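Local coordinates for protein PelD (Pseudomonas aeruginosa, PDB 4EU0) that binds the second messenger cyclic di-GMP through its GGDEF-like domain and serves as an effector in pellicle formation, at residues L24-L32 and R42-R50; P184-L192 and S239-R247. All coordinates share one frame; numbering follows the deposited sequence.

Contact 1. Residues L24-L32 and R42-R50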
loop_
_atom_site.group_PDB
_atom_site.type_symbol
_atom_site.label_atom_id
_atom_site.label_comp_id
_atom_site.label_asym_id
_atom_site.label_seq_id
_atom_site.Cartn_x
_atom_site.Cartn_y
_atom_site.Cartn_z
ATOM N N LEU A 24 3.616 -14.461 -8.192
ATOM C CA LEU A 24 4.312 -13.721 -9.246
ATOM C C LEU A 24 4.172 -14.404 -10.612
ATOM O O LEU A 24 4.049 -13.728 -11.632
ATOM C CB LEU A 24 5.788 -13.493 -8.881
ATOM C CG LEU A 24 6.688 -12.682 -9.824
ATOM C CD1 LEU A 24 6.142 -11.283 -10.108
ATOM C CD2 LEU A 24 8.104 -12.607 -9.278
ATOM N N ASP A 25 4.167 -15.737 -10.611
ATOM C CA ASP A 25 3.982 -16.537 -11.824
ATOM C C ASP A 25 2.575 -16.422 -12.403
ATOM O O ASP A 25 2.408 -16.152 -13.595
ATOM C CB ASP A 25 4.296 -18.014 -11.549
ATOM C CG ASP A 25 5.769 -18.270 -11.320
ATOM O OD1 ASP A 25 6.603 -17.616 -11.983
ATOM O OD2 ASP A 25 6.096 -19.141 -10.484
ATOM N N ALA A 26 1.573 -16.636 -11.551
ATOM C CA ALA A 26 0.168 -16.668 -11.962
ATOM C C ALA A 26 -0.374 -15.325 -12.450
ATOM O O ALA A 26 -1.281 -15.281 -13.286
ATOM C CB ALA A 26 -0.696 -17.201 -10.828
ATOM N N LEU A 27 0.171 -14.233 -11.922
ATOM C CA LEU A 27 -0.341 -12.906 -12.246
ATOM C C LEU A 27 0.651 -12.029 -13.004
ATOM O O LEU A 27 0.418 -10.833 -13.176
ATOM C CB LEU A 27 -0.866 -12.214 -10.986
ATOM C CG LEU A 27 -2.318 -12.620 -10.718
ATOM C CD1 LEU A 27 -2.551 -12.981 -9.271
ATOM C CD2 LEU A 27 -3.277 -11.538 -11.177
ATOM N N ALA A 28 1.729 -12.644 -13.487
ATOM C CA ALA A 28 2.781 -11.943 -14.233
ATOM C C ALA A 28 2.242 -11.123 -15.403
ATOM O O ALA A 28 2.642 -9.969 -15.585
ATOM C CB ALA A 28 3.835 -12.922 -14.712
ATOM N N GLU A 29 1.341 -11.720 -16.188
ATOM C CA GLU A 29 0.745 -11.035 -17.340
ATOM C C GLU A 29 -0.062 -9.810 -16.904
ATOM O O GLU A 29 0.003 -8.758 -17.539
ATOM C CB GLU A 29 -0.089 -11.999 -18.211
ATOM C CG GLU A 29 -1.537 -12.241 -17.768
ATOM C CD GLU A 29 -1.660 -13.231 -16.620
ATOM O OE1 GLU A 29 -1.546 -14.451 -16.868
ATOM O OE2 GLU A 29 -1.891 -12.788 -15.474
ATOM N N THR A 30 -0.796 -9.956 -15.806
ATOM C CA THR A 30 -1.590 -8.874 -15.237
ATOM C C THR A 30 -0.698 -7.766 -14.684
ATOM O O THR A 30 -0.978 -6.578 -14.886
ATOM C CB THR A 30 -2.540 -9.404 -14.143
ATOM O OG1 THR A 30 -3.488 -10.297 -14.742
ATOM C CG2 THR A 30 -3.282 -8.266 -13.447
ATOM N N VAL A 31 0.369 -8.159 -13.988
ATOM C CA VAL A 31 1.315 -7.198 -13.412
ATOM C C VAL A 31 1.955 -6.376 -14.526
ATOM O O VAL A 31 1.959 -5.143 -14.479
ATOM C CB VAL A 31 2.404 -7.890 -12.540
ATOM C CG1 VAL A 31 3.481 -6.886 -12.112
ATOM C CG2 VAL A 31 1.778 -8.544 -11.312
ATOM N N LEU A 32 2.473 -7.064 -15.540
ATOM C CA LEU A 32 3.048 -6.388 -16.698
ATOM C C LEU A 32 2.043 -5.472 -17.410
ATOM O O LEU A 32 2.381 -4.337 -17.766
ATOM C CB LEU A 32 3.640 -7.407 -17.673
ATOM C CG LEU A 32 4.257 -6.834 -18.953
ATOM C CD1 LEU A 32 5.411 -5.892 -18.638
ATOM C CD2 LEU A 32 4.715 -7.957 -19.830
ATOM N N ARG A 42 5.511 0.171 -24.651
ATOM C CA ARG A 42 5.292 -0.510 -25.923
ATOM C C ARG A 42 6.067 -1.826 -26.029
ATOM O O ARG A 42 5.531 -2.821 -26.530
ATOM C CB ARG A 42 5.590 0.421 -27.105
ATOM C CG ARG A 42 5.069 -0.076 -28.460
ATOM C CD ARG A 42 3.552 -0.300 -28.438
ATOM N NE ARG A 42 2.988 -0.479 -29.775
ATOM C CZ ARG A 42 2.931 -1.636 -30.433
ATOM N NH1 ARG A 42 3.406 -2.752 -29.895
ATOM N NH2 ARG A 42 2.396 -1.674 -31.645
ATOM N N ILE A 43 7.321 -1.827 -25.577
ATOM C CA ILE A 43 8.103 -3.064 -25.490
ATOM C C ILE A 43 8.757 -3.181 -24.115
ATOM O O ILE A 43 9.523 -2.304 -23.701
ATOM C CB ILE A 43 9.180 -3.209 -26.610
ATOM C CG1 ILE A 43 8.643 -2.778 -27.980
ATOM C CG2 ILE A 43 9.662 -4.660 -26.688
ATOM C CD1 ILE A 43 9.704 -2.733 -29.085
ATOM N N ALA A 44 8.449 -4.275 -23.417
ATOM C CA ALA A 44 8.914 -4.483 -22.047
ATOM C C ALA A 44 8.875 -5.960 -21.650
ATOM O O ALA A 44 8.308 -6.792 -22.366
ATOM C CB ALA A 44 8.080 -3.648 -21.068
ATOM N N GLY A 45 9.478 -6.266 -20.503
ATOM C CA GLY A 45 9.479 -7.619 -19.954
ATOM C C GLY A 45 9.473 -7.603 -18.438
ATOM O O GLY A 45 9.976 -6.660 -17.813
ATOM N N LEU A 46 8.894 -8.647 -17.850
ATOM C CA LEU A 46 8.862 -8.808 -16.399
ATOM C C LEU A 46 9.642 -10.054 -15.994
ATOM O O LEU A 46 9.402 -11.140 -16.523
ATOM C CB LEU A 46 7.421 -8.912 -15.905
ATOM C CG LEU A 46 7.197 -8.899 -14.388
ATOM C CD1 LEU A 46 7.529 -7.540 -13.764
ATOM C CD2 LEU A 46 5.763 -9.281 -14.085
ATOM N N TYR A 47 10.570 -9.888 -15.055
ATOM C CA TYR A 47 11.495 -10.963 -14.663
ATOM C C TYR A 47 11.520 -11.173 -13.154
ATOM O O TYR A 47 11.375 -10.224 -12.396
ATOM C CB TYR A 47 12.910 -10.636 -15.148
ATOM C CG TYR A 47 12.962 -10.265 -16.612
ATOM C CD1 TYR A 47 13.144 -11.237 -17.583
ATOM C CD2 TYR A 47 12.792 -8.939 -17.024
ATOM C CE1 TYR A 47 13.184 -10.908 -18.926
ATOM C CE2 TYR A 47 12.820 -8.601 -18.367
ATOM C CZ TYR A 47 13.020 -9.592 -19.310
ATOM O OH TYR A 47 13.060 -9.273 -20.645
ATOM N N ARG A 48 11.708 -12.419 -12.723
ATOM C CA ARG A 48 11.874 -12.705 -11.302
ATOM C C ARG A 48 13.282 -12.316 -10.857
ATOM O O ARG A 48 14.250 -12.528 -11.584
ATOM C CB ARG A 48 11.615 -14.185 -10.999
ATOM C CG ARG A 48 11.814 -14.563 -9.532
ATOM C CD ARG A 48 11.727 -16.067 -9.290
ATOM N NE ARG A 48 10.404 -16.612 -9.594
ATOM C CZ ARG A 48 9.341 -16.541 -8.794
ATOM N NH1 ARG A 48 9.405 -15.934 -7.610
ATOM N NH2 ARG A 48 8.194 -17.080 -9.186
ATOM N N VAL A 49 13.385 -11.744 -9.662
ATOM C CA VAL A 49 14.679 -11.423 -9.077
ATOM C C VAL A 49 14.951 -12.353 -7.895
ATOM O O VAL A 49 14.116 -12.481 -7.000
ATOM C CB VAL A 49 14.755 -9.944 -8.643
ATOM C CG1 VAL A 49 16.049 -9.659 -7.893
ATOM C CG2 VAL A 49 14.638 -9.035 -9.867
ATOM N N ARG A 50 16.118 -12.995 -7.913
ATOM C CA ARG A 50 16.520 -13.938 -6.860
ATOM C C ARG A 50 16.874 -13.213 -5.563
ATOM O O ARG A 50 16.940 -11.985 -5.529
ATOM C CB ARG A 50 17.703 -14.795 -7.312
ATOM C CG ARG A 50 17.541 -15.430 -8.673
ATOM C CD ARG A 50 18.571 -16.529 -8.883
ATOM N NE ARG A 50 19.027 -16.601 -10.269
ATOM C CZ ARG A 50 18.349 -17.167 -11.266
ATOM N NH1 ARG A 50 17.160 -17.717 -11.046
ATOM N NH2 ARG A 50 18.860 -17.178 -12.491
HETATM O O HOH W 1 9.156 -17.899 -11.648
HETATM O O HOH W 2 5.732 -16.677 -8.635
#
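L46 pushes its CD2 methyl up from strand 43-48 into the underside of the helical segment, 3.5 Å from A28 O and 3.9 Å from V31 CG1. With CG anti to the backbone N (chi1 -172°), the leucine rises off the strand and meets V31 at about a right angle; the methyl of A28 and, more loosely, L24 close in on the same CD2. Further back along the strand, L32 CD1 rests on A44 CB at 4.3 Å. The other end is polar. L24 CD2 lies over one face of the R48 guanidinium, offset toward its rim, while D25 meets the edge in a salt bridge, OD2 to NH2 at 3.2 Å. Carboxylate and guanidinium planes stand 73° apart, so this is no flat, two-pronged pair. Two waters tie it together: water 1 donates to D25 OD1 (2.6 Å) and accepts from R48 NE, and water 2 accepts from D25 N and from R48 NH2 (2.6 Å). The arginine's bend at chi3 brings its head back to D25. Within the GAF domain, the 28-32 part of helix 28-39 runs at 133° to strand 43-48 on one face of the antiparallel sheet. L32 also reaches L63 on strand 61-63 and L121 on strand 117-123, and L27 turns from the sheet to pack on L10, L13 and L14 of helix 2-16.

Contact 2. Residues P184-L192 and S239-R247. With C2E (9,9'-[(2R,3R,3aS,5S,7aR,9R,10R,10aS,12S,14aR)-3,5,10,12-tetrahydroxy-5,12-dioxidooctahydro-2H,7H-difuro[3,2-d:3',2'-j][1,3,7,9,2,8]tetraoxadiphosphacyclododecine-2,9-diyl]bis(2-amino-1,9-dihydro-6H-purin-6-one)), chain B.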
loop_
_atom_site.group_PDB
_atom_site.type_symbol
_atom_site.label_atom_id
_atom_site.label_comp_id
_atom_site.label_asym_id
_atom_site.label_seq_id
_atom_site.Cartn_x
_atom_site.Cartn_y
_atom_site.Cartn_z
ATOM N N PRO A 184 -0.715 11.387 -0.502
ATOM C CA PRO A 184 -1.458 11.573 0.741
ATOM C C PRO A 184 -2.044 10.291 1.322
ATOM O O PRO A 184 -2.389 9.362 0.588
ATOM C CB PRO A 184 -2.578 12.543 0.331
ATOM C CG PRO A 184 -2.836 12.217 -1.107
ATOM C CD PRO A 184 -1.494 11.819 -1.683
ATOM N N ALA A 185 -2.120 10.249 2.649
ATOM C CA ALA A 185 -2.862 9.216 3.360
ATOM C C ALA A 185 -3.276 9.791 4.702
ATOM O O ALA A 185 -2.690 10.770 5.161
ATOM C CB ALA A 185 -2.002 7.970 3.562
ATOM N N CYS A 186 -4.282 9.177 5.328
ATOM C CA CYS A 186 -4.786 9.643 6.609
ATOM C C CYS A 186 -4.911 8.475 7.570
ATOM O O CYS A 186 -5.366 7.399 7.172
ATOM C CB CYS A 186 -6.170 10.267 6.425
ATOM S SG CYS A 186 -6.712 11.269 7.817
ATOM N N LEU A 187 -4.511 8.698 8.818
ATOM C CA LEU A 187 -4.796 7.776 9.909
ATOM C C LEU A 187 -5.870 8.380 10.800
ATOM O O LEU A 187 -5.727 9.515 11.262
ATOM C CB LEU A 187 -3.557 7.548 10.784
ATOM C CG LEU A 187 -2.802 6.226 10.860
ATOM C CD1 LEU A 187 -1.760 6.316 11.998
ATOM C CD2 LEU A 187 -3.719 5.008 11.034
ATOM N N TYR A 188 -6.936 7.628 11.042
ATOM C CA TYR A 188 -7.903 8.014 12.055
ATOM C C TYR A 188 -7.810 7.062 13.229
ATOM O O TYR A 188 -7.653 5.853 13.048
ATOM C CB TYR A 188 -9.325 7.948 11.505
ATOM C CG TYR A 188 -9.745 9.142 10.671
ATOM C CD1 TYR A 188 -10.150 10.321 11.276
ATOM C CD2 TYR A 188 -9.783 9.068 9.274
ATOM C CE1 TYR A 188 -10.555 11.428 10.513
ATOM C CE2 TYR A 188 -10.186 10.170 8.495
ATOM C CZ TYR A 188 -10.570 11.338 9.127
ATOM O OH TYR A 188 -10.980 12.426 8.400
ATOM N N ALA A 189 -7.929 7.615 14.428
ATOM C CA ALA A 189 -8.080 6.792 15.624
ATOM C C ALA A 189 -9.401 7.155 16.258
ATOM O O ALA A 189 -9.612 8.317 16.617
ATOM C CB ALA A 189 -6.945 7.044 16.581
ATOM N N PHE A 190 -10.292 6.176 16.390
ATOM C CA PHE A 190 -11.559 6.393 17.073
ATOM C C PHE A 190 -11.459 5.810 18.468
ATOM O O PHE A 190 -11.395 4.592 18.633
ATOM C CB PHE A 190 -12.723 5.772 16.288
ATOM C CG PHE A 190 -12.880 6.321 14.899
ATOM C CD1 PHE A 190 -13.622 7.472 14.676
ATOM C CD2 PHE A 190 -12.311 5.674 13.805
ATOM C CE1 PHE A 190 -13.769 8.003 13.391
ATOM C CE2 PHE A 190 -12.466 6.184 12.506
ATOM C CZ PHE A 190 -13.193 7.343 12.297
ATOM N N GLU A 191 -11.398 6.684 19.471
ATOM C CA GLU A 191 -11.314 6.247 20.852
ATOM C C GLU A 191 -12.720 6.205 21.429
ATOM O O GLU A 191 -13.439 7.198 21.399
ATOM C CB GLU A 191 -10.427 7.190 21.663
ATOM C CG GLU A 191 -10.254 6.753 23.113
ATOM C CD GLU A 191 -9.564 7.792 23.982
ATOM O OE1 GLU A 191 -9.354 8.939 23.529
ATOM O OE2 GLU A 191 -9.238 7.447 25.139
ATOM N N LEU A 192 -13.116 5.038 21.927
ATOM C CA LEU A 192 -14.490 4.839 22.360
ATOM C C LEU A 192 -14.563 4.919 23.878
ATOM O O LEU A 192 -14.220 3.968 24.584
ATOM C CB LEU A 192 -15.042 3.515 21.815
ATOM C CG LEU A 192 -14.756 3.268 20.322
ATOM C CD1 LEU A 192 -15.425 1.975 19.850
ATOM C CD2 LEU A 192 -15.185 4.429 19.449
ATOM N N SER A 239 -10.367 12.196 2.775
ATOM C CA SER A 239 -10.363 11.837 4.191
ATOM C C SER A 239 -11.484 12.534 4.944
ATOM O O SER A 239 -12.014 11.997 5.917
ATOM C CB SER A 239 -9.011 12.175 4.807
ATOM O OG SER A 239 -8.057 11.223 4.382
ATOM N N GLN A 240 -11.841 13.731 4.489
ATOM C CA GLN A 240 -12.968 14.440 5.069
ATOM C C GLN A 240 -14.277 13.841 4.558
ATOM O O GLN A 240 -15.227 13.679 5.329
ATOM C CB GLN A 240 -12.857 15.945 4.816
ATOM C CG GLN A 240 -11.530 16.520 5.358
ATOM C CD GLN A 240 -11.367 16.336 6.867
ATOM O OE1 GLN A 240 -10.354 15.804 7.341
ATOM N NE2 GLN A 240 -12.367 16.760 7.624
ATOM N N GLY A 241 -14.286 13.439 3.288
ATOM C CA GLY A 241 -15.411 12.701 2.699
ATOM C C GLY A 241 -15.739 11.405 3.428
ATOM O O GLY A 241 -16.913 11.040 3.578
ATOM N N TYR A 242 -14.701 10.699 3.861
ATOM C CA TYR A 242 -14.862 9.484 4.657
ATOM C C TYR A 242 -15.645 9.769 5.932
ATOM O O TYR A 242 -16.584 9.043 6.256
ATOM C CB TYR A 242 -13.488 8.895 4.975
ATOM C CG TYR A 242 -13.450 7.829 6.040
ATOM C CD1 TYR A 242 -14.027 6.581 5.833
ATOM C CD2 TYR A 242 -12.792 8.066 7.239
ATOM C CE1 TYR A 242 -13.966 5.591 6.821
ATOM C CE2 TYR A 242 -12.708 7.117 8.213
ATOM C CZ TYR A 242 -13.284 5.870 8.004
ATOM O OH TYR A 242 -13.208 4.904 8.980
ATOM N N LEU A 243 -15.280 10.830 6.643
ATOM C CA LEU A 243 -15.978 11.137 7.895
ATOM C C LEU A 243 -17.429 11.531 7.638
ATOM O O LEU A 243 -18.310 11.166 8.418
ATOM C CB LEU A 243 -15.257 12.219 8.708
ATOM C CG LEU A 243 -15.577 12.204 10.218
ATOM C CD1 LEU A 243 -15.890 10.814 10.815
ATOM C CD2 LEU A 243 -14.432 12.825 10.954
ATOM N N GLN A 244 -17.672 12.270 6.551
ATOM C CA GLN A 244 -19.027 12.676 6.186
ATOM C C GLN A 244 -19.871 11.422 5.930
ATOM O O GLN A 244 -21.035 11.360 6.337
ATOM C CB GLN A 244 -19.033 13.626 4.974
ATOM C CG GLN A 244 -20.401 14.267 4.685
ATOM C CD GLN A 244 -20.400 15.210 3.490
ATOM O OE1 GLN A 244 -19.756 14.950 2.474
ATOM N NE2 GLN A 244 -21.151 16.302 3.601
ATOM N N ARG A 245 -19.270 10.420 5.287
ATOM C CA ARG A 245 -19.983 9.164 5.010
ATOM C C ARG A 245 -20.246 8.399 6.303
ATOM O O ARG A 245 -21.321 7.809 6.481
ATOM C CB ARG A 245 -19.219 8.293 4.010
ATOM C CG ARG A 245 -19.955 6.999 3.642
ATOM C CD ARG A 245 -19.216 6.160 2.605
ATOM N NE ARG A 245 -18.021 5.480 3.122
ATOM C CZ ARG A 245 -18.017 4.308 3.761
ATOM N NH1 ARG A 245 -19.155 3.671 4.031
ATOM N NH2 ARG A 245 -16.861 3.769 4.144
ATOM N N LEU A 246 -19.257 8.405 7.199
ATOM C CA LEU A 246 -19.404 7.784 8.510
ATOM C C LEU A 246 -20.520 8.408 9.327
ATOM O O LEU A 246 -21.286 7.701 9.972
ATOM C CB LEU A 246 -18.107 7.885 9.308
ATOM C CG LEU A 246 -17.328 6.628 9.650
ATOM C CD1 LEU A 246 -17.334 5.566 8.541
ATOM C CD2 LEU A 246 -15.915 6.979 10.098
ATOM N N ARG A 247 -20.604 9.735 9.322
ATOM C CA ARG A 247 -21.660 10.397 10.080
ATOM C C ARG A 247 -23.057 9.992 9.601
ATOM O O ARG A 247 -23.961 9.843 10.412
ATOM C CB ARG A 247 -21.461 11.918 10.095
ATOM C CG ARG A 247 -20.154 12.294 10.789
ATOM C CD ARG A 247 -20.173 13.711 11.304
ATOM N NE ARG A 247 -18.915 14.094 11.948
ATOM C CZ ARG A 247 -18.691 14.050 13.258
ATOM N NH1 ARG A 247 -19.639 13.629 14.088
ATOM N NH2 ARG A 247 -17.513 14.442 13.740
HETATM P P1 C2E B . -19.118 8.668 -1.154
HETATM O O2P C2E B . -20.031 9.798 -0.731
HETATM O O1P C2E B . -19.300 7.306 -0.536
HETATM O "O5'" C2E B . -17.598 9.112 -0.949
HETATM C "C5'" C2E B . -17.112 10.383 -1.376
HETATM C "C4'" C2E B . -15.591 10.442 -1.287
HETATM O "O4'" C2E B . -15.174 10.448 0.088
HETATM C "C3'" C2E B . -14.854 9.274 -1.934
HETATM O "O3'" C2E B . -14.561 9.449 -3.325
HETATM C "C2'" C2E B . -13.575 9.227 -1.138
HETATM O "O2'" C2E B . -12.704 10.260 -1.609
HETATM C "C1'" C2E B . -14.036 9.604 0.253
HETATM N N9 C2E B . -14.417 8.389 1.027
HETATM C C8 C2E B . -15.660 8.045 1.411
HETATM N N7 C2E B . -15.650 6.881 2.112
HETATM C C5 C2E B . -14.365 6.489 2.182
HETATM C C6 C2E B . -13.641 5.349 2.764
HETATM O O6 C2E B . -14.319 4.395 3.436
HETATM N N1 C2E B . -12.298 5.292 2.615
HETATM C C2 C2E B . -11.591 6.232 1.929
HETATM N N2 C2E B . -10.253 6.076 1.828
HETATM N N3 C2E B . -12.200 7.311 1.363
HETATM C C4 C2E B . -13.551 7.480 1.458
HETATM P P11 C2E B . -14.394 8.157 -4.272
HETATM O O21 C2E B . -13.955 8.613 -5.655
HETATM O O11 C2E B . -13.605 7.057 -3.591
HETATM O O5A C2E B . -15.913 7.664 -4.420
HETATM C C5A C2E B . -16.910 8.537 -4.950
HETATM C C4A C2E B . -18.256 7.848 -4.847
HETATM O O4A C2E B . -18.221 6.581 -5.504
HETATM C C3A C2E B . -18.611 7.508 -3.414
HETATM O O3A C2E B . -19.251 8.577 -2.750
HETATM C C2A C2E B . -19.520 6.314 -3.542
HETATM O O2A C2E B . -20.848 6.733 -3.888
HETATM C C1A C2E B . -18.893 5.594 -4.716
HETATM N N91 C2E B . -17.936 4.566 -4.224
HETATM C C81 C2E B . -16.591 4.623 -4.256
HETATM N N71 C2E B . -16.035 3.500 -3.734
HETATM C C51 C2E B . -17.046 2.697 -3.351
HETATM C C61 C2E B . -17.183 1.357 -2.728
HETATM O O61 C2E B . -16.093 0.621 -2.391
HETATM N N11 C2E B . -18.428 0.884 -2.497
HETATM C C21 C2E B . -19.540 1.593 -2.819
HETATM N N21 C2E B . -20.758 1.055 -2.560
HETATM N N31 C2E B . -19.484 2.821 -3.397
HETATM C C41 C2E B . -18.292 3.406 -3.678
HETATM O O HOH W 3 -12.151 14.633 9.563
#
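C186 opens the contact near the start of strand 185-192, its SG lying 3.9 Å from S239 CB. Two residues on, Y188 OH donates a hydrogen bond to S239 O on the helix backbone at 2.7 Å, arriving from well above the carbonyl plane (61° out of it). Water 3 donates to the same OH at 2.8 Å and is held weakly by Q240 NE2, while Q240 OE1 is hydrogen-bonded to Q269 on strand 265-272. Beside this, the Y188 and Y242 side chains slide past each other in opposite directions, ring planes 45° apart, neither stacked nor edge-to-face, with Y188 CE2 3.6 Å from Y242 CD2. F190 comes next, its CZ meeting L246 CD2 at 3.5 Å and its ring nearing the Y242 hydroxyl. Y242 thus lies between strand and ligand: its CD1 comes close to O6 of a guanine of cyclic di-GMP. One helical turn on, R245, bent at chi3 (73°), hydrogen-bonds the Hoogsteen edge of that guanine, NE to N7 at 2.9 Å and NH2 to O6 at 2.7 Å. These paired donors suit a guanine, whose N7 and O6 both accept, so the helix is packed on the sheet through its apolar and tyrosine side while an adjoining side reads the base.

In the fold
The two contacts are the same kind of join, a helix laid on an antiparallel sheet, made in separate domains: contact 1 in the GAF domain, contact 2 in the GGDEF domain. Their centres lie about 36 Å apart, on opposite sides of the chain's centre, and their nearest atoms are about 21 Å apart, so neither touches the other. Along the chain they follow in series, with the rest of the GAF domain and then helix 162-181 among the elements in between. Cyclic di-GMP sits at contact 2 alone, where G241, Y242 and R245 belong to its pocket, completed among others by R210, D213 and T234. Contact 1 is packing within its own domain, away from the ligand.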